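Local coordinates for protein Non-sulfated chondroitin lyase E66 (Autographa californica nucleopolyhedrovirus, PDB 3VSN) that is a viral envelope chondroitin lyase, essential for oral infectivity, that may digest the chondroitin sulfate barrier of the host midgut to help infection, at residues N235-H238 / V239-Y243; A263-T266 / Y267-D271; N275-G278 / L279-I283; L328-S332 / K333-G337. One frame throughout, in Å; residues are numbered along the deposited sequence.

Contact 1. Residues N235-H238 / V239-Y243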
loop_
_atom_site.group_PDB
_atom_site.type_symbol
_atom_site.label_atom_id
_atom_site.label_comp_id
_atom_site.label_asym_id
_atom_site.label_seq_id
_atom_site.Cartn_x
_atom_site.Cartn_y
_atom_site.Cartn_z
ATOM N N ASN A 235 -2.414 7.280 15.459
ATOM C CA ASN A 235 -2.833 6.035 14.825
ATOM C C ASN A 235 -4.266 6.077 14.317
ATOM O O ASN A 235 -5.161 6.581 14.992
ATOM C CB ASN A 235 -2.659 4.856 15.788
ATOM C CG ASN A 235 -1.205 4.585 16.124
ATOM O OD1 ASN A 235 -0.299 4.923 15.361
ATOM N ND2 ASN A 235 -0.976 3.962 17.275
ATOM N N GLY A 236 -4.477 5.548 13.118
ATOM C CA GLY A 236 -5.818 5.411 12.584
ATOM C C GLY A 236 -5.959 5.909 11.164
ATOM O O GLY A 236 -4.973 6.238 10.496
ATOM N N LEU A 237 -7.202 5.943 10.702
ATOM C CA LEU A 237 -7.516 6.428 9.369
ATOM C C LEU A 237 -7.525 7.947 9.383
ATOM O O LEU A 237 -8.415 8.561 9.971
ATOM C CB LEU A 237 -8.878 5.890 8.930
ATOM C CG LEU A 237 -9.308 6.123 7.486
ATOM C CD1 LEU A 237 -8.430 5.324 6.531
ATOM C CD2 LEU A 237 -10.768 5.739 7.329
ATOM N N HIS A 238 -6.531 8.557 8.745
ATOM C CA HIS A 238 -6.475 10.015 8.673
ATOM C C HIS A 238 -7.567 10.558 7.791
ATOM O O HIS A 238 -8.159 9.814 7.004
ATOM C CB HIS A 238 -5.082 10.491 8.267
ATOM C CG HIS A 238 -4.130 10.639 9.435
ATOM N ND1 HIS A 238 -4.089 9.757 10.454
ATOM C CD2 HIS A 238 -3.165 11.605 9.713
ATOM C CE1 HIS A 238 -3.155 10.146 11.344
ATOM N NE2 HIS A 238 -2.587 11.273 10.887
ATOM N N VAL A 239 -7.853 11.855 7.924
ATOM C CA VAL A 239 -9.030 12.468 7.290
ATOM C C VAL A 239 -9.096 12.301 5.773
ATOM O O VAL A 239 -10.188 12.300 5.200
ATOM C CB VAL A 239 -9.192 13.970 7.648
ATOM C CG1 VAL A 239 -9.480 14.147 9.135
ATOM C CG2 VAL A 239 -7.974 14.781 7.217
ATOM N N ASP A 240 -7.937 12.165 5.130
ATOM C CA ASP A 240 -7.880 11.976 3.681
ATOM C C ASP A 240 -7.705 10.506 3.285
ATOM O O ASP A 240 -7.240 10.201 2.185
ATOM C CB ASP A 240 -6.791 12.860 3.046
ATOM C CG ASP A 240 -5.400 12.619 3.632
ATOM O OD1 ASP A 240 -5.235 11.766 4.536
ATOM O OD2 ASP A 240 -4.455 13.295 3.175
ATOM N N SER A 241 -8.086 9.607 4.189
ATOM C CA SER A 241 -8.069 8.162 3.939
ATOM C C SER A 241 -6.699 7.596 3.550
ATOM O O SER A 241 -6.538 6.974 2.499
ATOM C CB SER A 241 -9.142 7.763 2.920
ATOM O OG SER A 241 -10.422 7.811 3.516
ATOM N N ILE A 242 -5.719 7.843 4.411
ATOM C CA ILE A 242 -4.466 7.100 4.407
ATOM C C ILE A 242 -4.317 6.541 5.819
ATOM O O ILE A 242 -4.558 7.260 6.796
ATOM C CB ILE A 242 -3.257 7.992 4.031
ATOM C CG1 ILE A 242 -3.342 8.443 2.563
ATOM C CG2 ILE A 242 -1.928 7.288 4.311
ATOM C CD1 ILE A 242 -3.307 7.333 1.529
ATOM N N TYR A 243 -3.947 5.266 5.929
ATOM C CA TYR A 243 -3.808 4.659 7.246
ATOM C C TYR A 243 -2.451 4.932 7.886
ATOM O O TYR A 243 -1.406 4.638 7.306
ATOM C CB TYR A 243 -4.121 3.153 7.264
ATOM C CG TYR A 243 -4.369 2.715 8.683
ATOM C CD1 TYR A 243 -3.333 2.211 9.476
ATOM C CD2 TYR A 243 -5.623 2.891 9.268
ATOM C CE1 TYR A 243 -3.556 1.860 10.799
ATOM C CE2 TYR A 243 -5.854 2.538 10.586
ATOM C CZ TYR A 243 -4.822 2.028 11.346
ATOM O OH TYR A 243 -5.056 1.689 12.660
#
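The ring of Tyr243 lies against the backbone of Gly236. Packing is close here. Tyr243 CE2 comes to 3.4 Å from Gly236 C, and Gly236 O sits 3.6 Å above the Tyr243 ring plane, off-centre toward the rim. The ring gets there because Tyr243 CG stands opposite its own backbone N (chi1 -163°), which carries it back along the neighbouring strand. Gly236 has no side chain, and its phi of 132° suits a glycine.

Next along the strand, Leu237 and Tyr243 form an antiparallel non-hydrogen-bonded pair. Leu237 CD1 rests 3.9 Å from Ser241 CA. The pairing is continued by His238 N, which gives a hydrogen bond of 3.1 Å to Ile242 O. A type I turn from His238 to Ser241 reverses the chain and is closed by Ser241 N to His238 O at 2.8 Å.

The looser side is at the margins. Asn235 is exposed, and Val239 at the turn is partly exposed. Asp240 differs. Its side chain starts away from 235-238 yet is buried, and its OD2 accepts from the backbone N of Ser325 and of Tyr324.

Together the residues make a tight beta hairpin in a small mixed sheet. Strand 236-238 lies between 230-231 and 243-245. Tyr243 approaches Tyr254, the catalytic proton donor, with their nearest side-chain atoms about 3 Å apart. Ser241 OG reaches Gly278 O, so the turn abuts helix 276-284.

Contact 2. Residues A263-T266 / Y267-D271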
loop_
_atom_site.group_PDB
_atom_site.type_symbol
_atom_site.label_atom_id
_atom_site.label_comp_id
_atom_site.label_asym_id
_atom_site.label_seq_id
_atom_site.Cartn_x
_atom_site.Cartn_y
_atom_site.Cartn_z
ATOM N N ALA A 263 -16.040 -7.918 6.485
ATOM C CA ALA A 263 -17.269 -8.443 5.878
ATOM C C ALA A 263 -18.121 -9.238 6.874
ATOM O O ALA A 263 -19.352 -9.210 6.801
ATOM C CB ALA A 263 -16.942 -9.295 4.660
ATOM N N TYR A 264 -17.461 -9.942 7.794
ATOM C CA TYR A 264 -18.151 -10.719 8.830
ATOM C C TYR A 264 -18.876 -9.808 9.821
ATOM O O TYR A 264 -20.060 -10.009 10.099
ATOM C CB TYR A 264 -17.174 -11.642 9.567
ATOM C CG TYR A 264 -16.596 -12.728 8.693
ATOM C CD1 TYR A 264 -17.205 -13.978 8.607
ATOM C CD2 TYR A 264 -15.443 -12.503 7.939
ATOM C CE1 TYR A 264 -16.679 -14.977 7.803
ATOM C CE2 TYR A 264 -14.911 -13.495 7.128
ATOM C CZ TYR A 264 -15.533 -14.728 7.063
ATOM O OH TYR A 264 -15.008 -15.715 6.260
ATOM N N TYR A 265 -18.165 -8.807 10.336
ATOM C CA TYR A 265 -18.747 -7.853 11.284
ATOM C C TYR A 265 -19.890 -7.038 10.686
ATOM O O TYR A 265 -20.880 -6.750 11.368
ATOM C CB TYR A 265 -17.671 -6.940 11.876
ATOM C CG TYR A 265 -16.716 -7.671 12.789
ATOM C CD1 TYR A 265 -17.162 -8.249 13.980
ATOM C CD2 TYR A 265 -15.366 -7.797 12.462
ATOM C CE1 TYR A 265 -16.292 -8.931 14.816
ATOM C CE2 TYR A 265 -14.486 -8.472 13.294
ATOM C CZ TYR A 265 -14.957 -9.036 14.469
ATOM O OH TYR A 265 -14.086 -9.709 15.296
ATOM N N THR A 266 -19.753 -6.680 9.411
ATOM C CA THR A 266 -20.819 -6.000 8.679
ATOM C C THR A 266 -22.045 -6.912 8.537
ATOM O O THR A 266 -23.182 -6.456 8.696
ATOM C CB THR A 266 -20.319 -5.476 7.315
ATOM O OG1 THR A 266 -19.327 -4.467 7.540
ATOM C CG2 THR A 266 -21.458 -4.868 6.498
ATOM N N TYR A 267 -21.812 -8.196 8.263
ATOM C CA TYR A 267 -22.902 -9.168 8.213
ATOM C C TYR A 267 -23.554 -9.334 9.588
ATOM O O TYR A 267 -24.780 -9.263 9.707
ATOM C CB TYR A 267 -22.439 -10.535 7.685
ATOM C CG TYR A 267 -23.587 -11.520 7.586
ATOM C CD1 TYR A 267 -24.033 -12.220 8.710
ATOM C CD2 TYR A 267 -24.253 -11.726 6.381
ATOM C CE1 TYR A 267 -25.102 -13.097 8.634
ATOM C CE2 TYR A 267 -25.321 -12.608 6.296
ATOM C CZ TYR A 267 -25.737 -13.290 7.425
ATOM O OH TYR A 267 -26.791 -14.168 7.353
ATOM N N TYR A 268 -22.726 -9.559 10.608
ATOM C CA TYR A 268 -23.180 -9.776 11.983
ATOM C C TYR A 268 -23.966 -8.600 12.563
ATOM O O TYR A 268 -25.057 -8.786 13.114
ATOM C CB TYR A 268 -21.987 -10.009 12.914
ATOM C CG TYR A 268 -21.273 -11.345 12.848
ATOM C CD1 TYR A 268 -21.953 -12.535 12.575
ATOM C CD2 TYR A 268 -19.911 -11.419 13.131
ATOM C CE1 TYR A 268 -21.282 -13.753 12.549
ATOM C CE2 TYR A 268 -19.233 -12.626 13.105
ATOM C CZ TYR A 268 -19.920 -13.789 12.814
ATOM O OH TYR A 268 -19.231 -14.980 12.804
ATOM N N PHE A 269 -23.398 -7.398 12.458
ATOM C CA PHE A 269 -23.879 -6.258 13.240
ATOM C C PHE A 269 -24.342 -5.039 12.431
ATOM O O PHE A 269 -24.709 -4.015 13.008
ATOM C CB PHE A 269 -22.845 -5.870 14.310
ATOM C CG PHE A 269 -22.383 -7.030 15.157
ATOM C CD1 PHE A 269 -23.296 -7.770 15.911
ATOM C CD2 PHE A 269 -21.039 -7.385 15.204
ATOM C CE1 PHE A 269 -22.876 -8.842 16.683
ATOM C CE2 PHE A 269 -20.612 -8.453 15.981
ATOM C CZ PHE A 269 -21.534 -9.184 16.720
ATOM N N GLY A 270 -24.332 -5.155 11.105
ATOM C CA GLY A 270 -24.952 -4.149 10.240
ATOM C C GLY A 270 -24.000 -3.184 9.558
ATOM O O GLY A 270 -22.810 -3.128 9.876
ATOM N N ASP A 271 -24.553 -2.403 8.633
ATOM C CA ASP A 271 -23.788 -1.487 7.788
ATOM C C ASP A 271 -23.259 -0.239 8.501
ATOM O O ASP A 271 -22.585 0.580 7.875
ATOM C CB ASP A 271 -24.637 -1.052 6.581
ATOM C CG ASP A 271 -24.993 -2.207 5.662
ATOM O OD1 ASP A 271 -24.116 -3.050 5.377
ATOM O OD2 ASP A 271 -26.159 -2.266 5.214
HETATM O O HOH W 1 -20.450 -1.930 8.795
HETATM O O HOH W 2 -24.881 -5.681 6.359
#
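Tyr268 lies against the backbone carbonyl oxygen of Tyr264, one helical turn back. Its CB is 3.4 Å from Tyr264 O, and it also sits over the centre of the Phe269 ring. Tyr268 CG comes to 3.3 Å from Tyr264 O, since chi1 of -74° places it opposite the carbonyl carbon of Tyr268. Tyr268 CD2 passes equally near that oxygen and lies 4.3 Å from Tyr265 CD1. Further out, Tyr268 CE2 is 4.2 Å from Tyr264 CB. At the tip, the OH is hydrogen-bonded to Val197 O.

Tyr265 and Phe269 run side by side in the same direction. Phe269 CE2 meets the edge of the Tyr265 ring, in its plane, 4.0 Å from Tyr265 CD1. The helix is held by regular i to i+4 bonds, of which Tyr268 N to Tyr264 O is nearly straight. The last, Gly270 N to Thr266 O, is more bent. Gly270 ends the helix with a positive phi of 103°.

Two waters complete this end. One joins Thr266 OG1 to Gly270 O. The other donates to Thr266 O and to Asp271 OD1. Thr266 CG2 also touches Asp271 OD1, at 3.4 Å.

The aromatic side chains fill the space between helices of the alpha/alpha toroid. Tyr264, Tyr265 and Tyr268 pack on helix 189-205, and the OH of Tyr265 is hydrogen-bonded to Met193 O. Phe269 touches Ile219 and Leu223 of helix 217-225. On a further side, Tyr264 and Tyr267 meet Trp37 of helix 29-48.

Contact 3. Residues N275-G278 / L279-I283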
loop_
_atom_site.group_PDB
_atom_site.type_symbol
_atom_site.label_atom_id
_atom_site.label_comp_id
_atom_site.label_asym_id
_atom_site.label_seq_id
_atom_site.Cartn_x
_atom_site.Cartn_y
_atom_site.Cartn_z
ATOM N N ASN A 275 -16.548 2.153 9.233
ATOM C CA ASN A 275 -16.431 3.259 8.281
ATOM C C ASN A 275 -16.011 2.735 6.898
ATOM O O ASN A 275 -14.865 2.899 6.474
ATOM C CB ASN A 275 -15.449 4.312 8.816
ATOM C CG ASN A 275 -15.353 5.548 7.934
ATOM O OD1 ASN A 275 -16.120 5.725 6.991
ATOM N ND2 ASN A 275 -14.392 6.412 8.243
ATOM N N THR A 276 -16.965 2.110 6.209
ATOM C CA THR A 276 -16.724 1.443 4.925
ATOM C C THR A 276 -16.248 2.402 3.834
ATOM O O THR A 276 -15.351 2.059 3.060
ATOM C CB THR A 276 -17.971 0.648 4.462
ATOM O OG1 THR A 276 -18.229 -0.403 5.398
ATOM C CG2 THR A 276 -17.763 0.022 3.079
ATOM N N VAL A 277 -16.839 3.595 3.778
ATOM C CA VAL A 277 -16.437 4.602 2.793
ATOM C C VAL A 277 -14.973 5.007 3.010
ATOM O O VAL A 277 -14.178 5.004 2.065
ATOM C CB VAL A 277 -17.369 5.837 2.810
ATOM C CG1 VAL A 277 -16.824 6.939 1.907
ATOM C CG2 VAL A 277 -18.774 5.446 2.371
ATOM N N GLY A 278 -14.627 5.325 4.256
ATOM C CA GLY A 278 -13.259 5.667 4.632
ATOM C C GLY A 278 -12.243 4.596 4.268
ATOM O O GLY A 278 -11.183 4.894 3.712
ATOM N N LEU A 279 -12.576 3.343 4.568
ATOM C CA LEU A 279 -11.676 2.220 4.304
ATOM C C LEU A 279 -11.528 1.913 2.819
ATOM O O LEU A 279 -10.417 1.673 2.346
ATOM C CB LEU A 279 -12.118 0.969 5.076
ATOM C CG LEU A 279 -11.965 1.045 6.602
ATOM C CD1 LEU A 279 -12.528 -0.201 7.262
ATOM C CD2 LEU A 279 -10.510 1.243 7.009
ATOM N N THR A 280 -12.642 1.931 2.087
ATOM C CA THR A 280 -12.622 1.709 0.639
ATOM C C THR A 280 -11.755 2.761 -0.053
ATOM O O THR A 280 -10.919 2.425 -0.887
ATOM C CB THR A 280 -14.045 1.691 0.042
ATOM O OG1 THR A 280 -14.793 0.638 0.659
ATOM C CG2 THR A 280 -14.012 1.446 -1.467
ATOM N N ARG A 281 -11.952 4.024 0.316
ATOM C CA ARG A 281 -11.126 5.121 -0.187
ATOM C C ARG A 281 -9.645 4.953 0.177
ATOM O O ARG A 281 -8.772 5.247 -0.636
ATOM C CB ARG A 281 -11.659 6.472 0.303
ATOM C CG ARG A 281 -12.971 6.910 -0.355
ATOM C CD ARG A 281 -12.786 7.390 -1.793
ATOM N NE ARG A 281 -11.783 8.449 -1.857
ATOM C CZ ARG A 281 -10.576 8.326 -2.403
ATOM N NH1 ARG A 281 -9.740 9.358 -2.374
ATOM N NH2 ARG A 281 -10.199 7.189 -2.981
ATOM N N ALA A 282 -9.373 4.475 1.391
ATOM C CA ALA A 282 -8.000 4.199 1.827
ATOM C C ALA A 282 -7.309 3.162 0.943
ATOM O O ALA A 282 -6.121 3.290 0.638
ATOM C CB ALA A 282 -7.980 3.747 3.280
ATOM N N ILE A 283 -8.059 2.139 0.537
ATOM C CA ILE A 283 -7.523 1.092 -0.331
ATOM C C ILE A 283 -7.368 1.610 -1.766
ATOM O O ILE A 283 -6.343 1.362 -2.406
ATOM C CB ILE A 283 -8.370 -0.205 -0.264
ATOM C CG1 ILE A 283 -8.444 -0.749 1.181
ATOM C CG2 ILE A 283 -7.843 -1.265 -1.229
ATOM C CD1 ILE A 283 -7.115 -1.065 1.845
#
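Thr280 holds Thr276 O with two hydrogen bonds. Its backbone N lies 2.9 Å from Thr276 O, and Thr280 OG1 donates to the same oxygen at 2.8 Å. The two donors come from opposite faces of the carbonyl plane. The hydroxyl can do this because chi1 of -60° sets OG1 beside its own backbone N, facing the preceding turn.

Capping comes next. Asn275 is the N-cap of helix 276-284. Its OD1 accepts from Gly278 N at 3.1 Å, with the donor well above the plane of the amide. Asn275 ND2 is bonded to Phe228 O, which helps to fix the rotation of the amide. Gly278 has no side chain, and the cap lies close against it.

Among the backbone bonds, Leu279 N to Asn275 O begins the helical series. Arg281 N to Val277 O is the straightest (168°). Ala282 N to Gly278 O continues it.

Packing contacts are made mostly by carbon against carbonyl oxygen. Leu279 CG is 3.4 Å from Asn275 O, and Arg281 CG is 3.3 Å from Val277 O. The Arg281 chain then bends at chi2 and chi3, and its NH2 forms a salt bridge with Glu284.

The chemistry is that of a capped helix start: Asn275 OD1 meets Gly278 N and Thr276 O is gripped twice. Asn275 also ties the cap to Phe228. The partial positive charge of the helix start would probably favour the cap oxygen.

Contact 4. Residues L328-S332 / K333-G337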
loop_
_atom_site.group_PDB
_atom_site.type_symbol
_atom_site.label_atom_id
_atom_site.label_comp_id
_atom_site.label_asym_id
_atom_site.label_seq_id
_atom_site.Cartn_x
_atom_site.Cartn_y
_atom_site.Cartn_z
ATOM N N LEU A 328 -0.340 10.658 -4.055
ATOM C CA LEU A 328 -1.009 10.770 -5.345
ATOM C C LEU A 328 -0.915 9.426 -6.050
ATOM O O LEU A 328 0.177 8.881 -6.206
ATOM C CB LEU A 328 -0.362 11.864 -6.206
ATOM C CG LEU A 328 -0.795 11.967 -7.678
ATOM C CD1 LEU A 328 -2.247 12.422 -7.803
ATOM C CD2 LEU A 328 0.119 12.912 -8.449
ATOM N N THR A 329 -2.056 8.901 -6.484
ATOM C CA THR A 329 -2.112 7.568 -7.066
ATOM C C THR A 329 -3.006 7.561 -8.298
ATOM O O THR A 329 -4.094 8.131 -8.289
ATOM C CB THR A 329 -2.615 6.548 -6.024
ATOM O OG1 THR A 329 -1.673 6.477 -4.945
ATOM C CG2 THR A 329 -2.777 5.154 -6.634
ATOM N N LYS A 330 -2.533 6.920 -9.360
ATOM C CA LYS A 330 -3.320 6.796 -10.574
ATOM C C LYS A 330 -3.407 5.343 -10.990
ATOM O O LYS A 330 -2.394 4.640 -11.052
ATOM C CB LYS A 330 -2.721 7.640 -11.706
ATOM C CG LYS A 330 -3.429 7.481 -13.046
ATOM C CD LYS A 330 -2.838 8.419 -14.084
ATOM C CE LYS A 330 -3.233 8.023 -15.497
ATOM N NZ LYS A 330 -4.664 8.292 -15.822
ATOM N N LEU A 331 -4.630 4.898 -11.258
ATOM C CA LEU A 331 -4.856 3.600 -11.861
ATOM C C LEU A 331 -5.560 3.823 -13.190
ATOM O O LEU A 331 -6.676 4.343 -13.228
ATOM C CB LEU A 331 -5.694 2.694 -10.947
ATOM C CG LEU A 331 -5.889 1.264 -11.471
ATOM C CD1 LEU A 331 -4.609 0.447 -11.325
ATOM C CD2 LEU A 331 -7.056 0.577 -10.774
ATOM N N SER A 332 -4.890 3.449 -14.275
ATOM C CA SER A 332 -5.474 3.550 -15.599
ATOM C C SER A 332 -5.678 2.152 -16.178
ATOM O O SER A 332 -5.432 1.146 -15.502
ATOM C CB SER A 332 -4.585 4.400 -16.516
ATOM O OG SER A 332 -3.457 3.666 -16.964
ATOM N N LYS A 333 -6.132 2.096 -17.427
ATOM C CA LYS A 333 -6.269 0.825 -18.136
ATOM C C LYS A 333 -4.907 0.157 -18.370
ATOM O O LYS A 333 -4.834 -1.057 -18.540
ATOM C CB LYS A 333 -7.002 1.028 -19.467
ATOM C CG LYS A 333 -8.458 1.458 -19.314
ATOM C CD LYS A 333 -9.129 1.700 -20.659
ATOM C CE LYS A 333 -10.530 2.265 -20.458
ATOM N NZ LYS A 333 -11.176 2.645 -21.745
ATOM N N THR A 334 -3.835 0.951 -18.360
ATOM C CA THR A 334 -2.506 0.451 -18.728
ATOM C C THR A 334 -1.471 0.429 -17.603
ATOM O O THR A 334 -0.526 -0.366 -17.651
ATOM C CB THR A 334 -1.916 1.224 -19.930
ATOM O OG1 THR A 334 -1.847 2.623 -19.622
ATOM C CG2 THR A 334 -2.758 1.004 -21.188
ATOM N N TYR A 335 -1.627 1.292 -16.600
ATOM C CA TYR A 335 -0.634 1.346 -15.522
ATOM C C TYR A 335 -1.157 1.705 -14.134
ATOM O O TYR A 335 -2.265 2.219 -13.977
ATOM C CB TYR A 335 0.563 2.240 -15.906
ATOM C CG TYR A 335 0.374 3.747 -15.796
ATOM C CD1 TYR A 335 0.027 4.512 -16.913
ATOM C CD2 TYR A 335 0.593 4.414 -14.588
ATOM C CE1 TYR A 335 -0.115 5.893 -16.825
ATOM C CE2 TYR A 335 0.447 5.792 -14.488
ATOM C CZ TYR A 335 0.097 6.527 -15.609
ATOM O OH TYR A 335 -0.035 7.897 -15.509
ATOM N N TYR A 336 -0.342 1.381 -13.135
ATOM C CA TYR A 336 -0.502 1.876 -11.777
ATOM C C TYR A 336 0.705 2.759 -11.502
ATOM O O TYR A 336 1.842 2.344 -11.724
ATOM C CB TYR A 336 -0.552 0.712 -10.774
ATOM C CG TYR A 336 -0.361 1.133 -9.326
ATOM C CD1 TYR A 336 -1.445 1.530 -8.545
ATOM C CD2 TYR A 336 0.908 1.142 -8.742
ATOM C CE1 TYR A 336 -1.271 1.920 -7.222
ATOM C CE2 TYR A 336 1.092 1.537 -7.426
ATOM C CZ TYR A 336 -0.000 1.922 -6.669
ATOM O OH TYR A 336 0.182 2.316 -5.360
ATOM N N GLY A 337 0.460 3.981 -11.045
ATOM C CA GLY A 337 1.540 4.884 -10.651
ATOM C C GLY A 337 1.201 5.548 -9.334
ATOM O O GLY A 337 0.032 5.819 -9.062
#
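Thr329 meets Tyr336 on the adjoining strand, with Thr329 CG2 3.6 Å from Tyr336 CE1. Its backbone helps too, as Thr329 CA-H points to Gly337 O.

Lys330 follows. It forms a hydrogen-bonded antiparallel pair with Gly337, with Lys330 N to Gly337 O at 2.8 Å. Gly337 N returns a bond to Lys330 O. The lysine chain runs extended and crosses the Tyr335 side chain at about a right angle. Its CD and CE both press on the hydroxyl end, with Lys330 CD 3.2 Å from Tyr335 OH. The bend at chi4 (72°) then turns NZ toward its partners, a salt bridge with Asp450 and a bond to Thr424 O. Tyr335 OH is itself bonded to Tyr449 O.

Leu331 is the non-hydrogen-bonded partner of Tyr336. Its CD1 comes to the edge of the Tyr336 ring and lies 4.1 Å from Tyr336 CB.

Ser332 comes last, at the turn. Its N binds Tyr335 O at 2.9 Å, almost straight (174°). Its OG accepts two backbone N-H groups, Tyr335 N at 3.0 Å and Thr334 N at 3.1 Å. With chi1 at 77°, OG stands between its own N and carbonyl carbon and leans over the turn. The OG bond to Thr334 N makes an ST turn.

The arrangement is a tight beta hairpin, strands 327-331 and 335-340, with a serine side chain bracing the reversal. It forms the middle of a four-stranded antiparallel sheet, between strands 318-322 and 367-370, away from the catalytic residues.

How the contacts relate
The contacts follow one another along the chain, from contact 1 to contact 4. Contacts 1 and 3 are the nearest pair, with centres about 9 Å apart. Leu237 packs on Gly278 and Ala282 between them, so the hairpin at 235-243 rests on helix 276-284. Contact 2, on helix 262-269, lies in the helical part, about 15 Å from contact 3 and 22 Å from contact 1 between centres. Helices 262-269 and 276-284 follow each other in the chain. Contact 4 belongs to another sheet. Its nearest atoms are about 7 Å from both contact 1 and contact 3. The set thus runs from the helical toroid toward the beta-rich part.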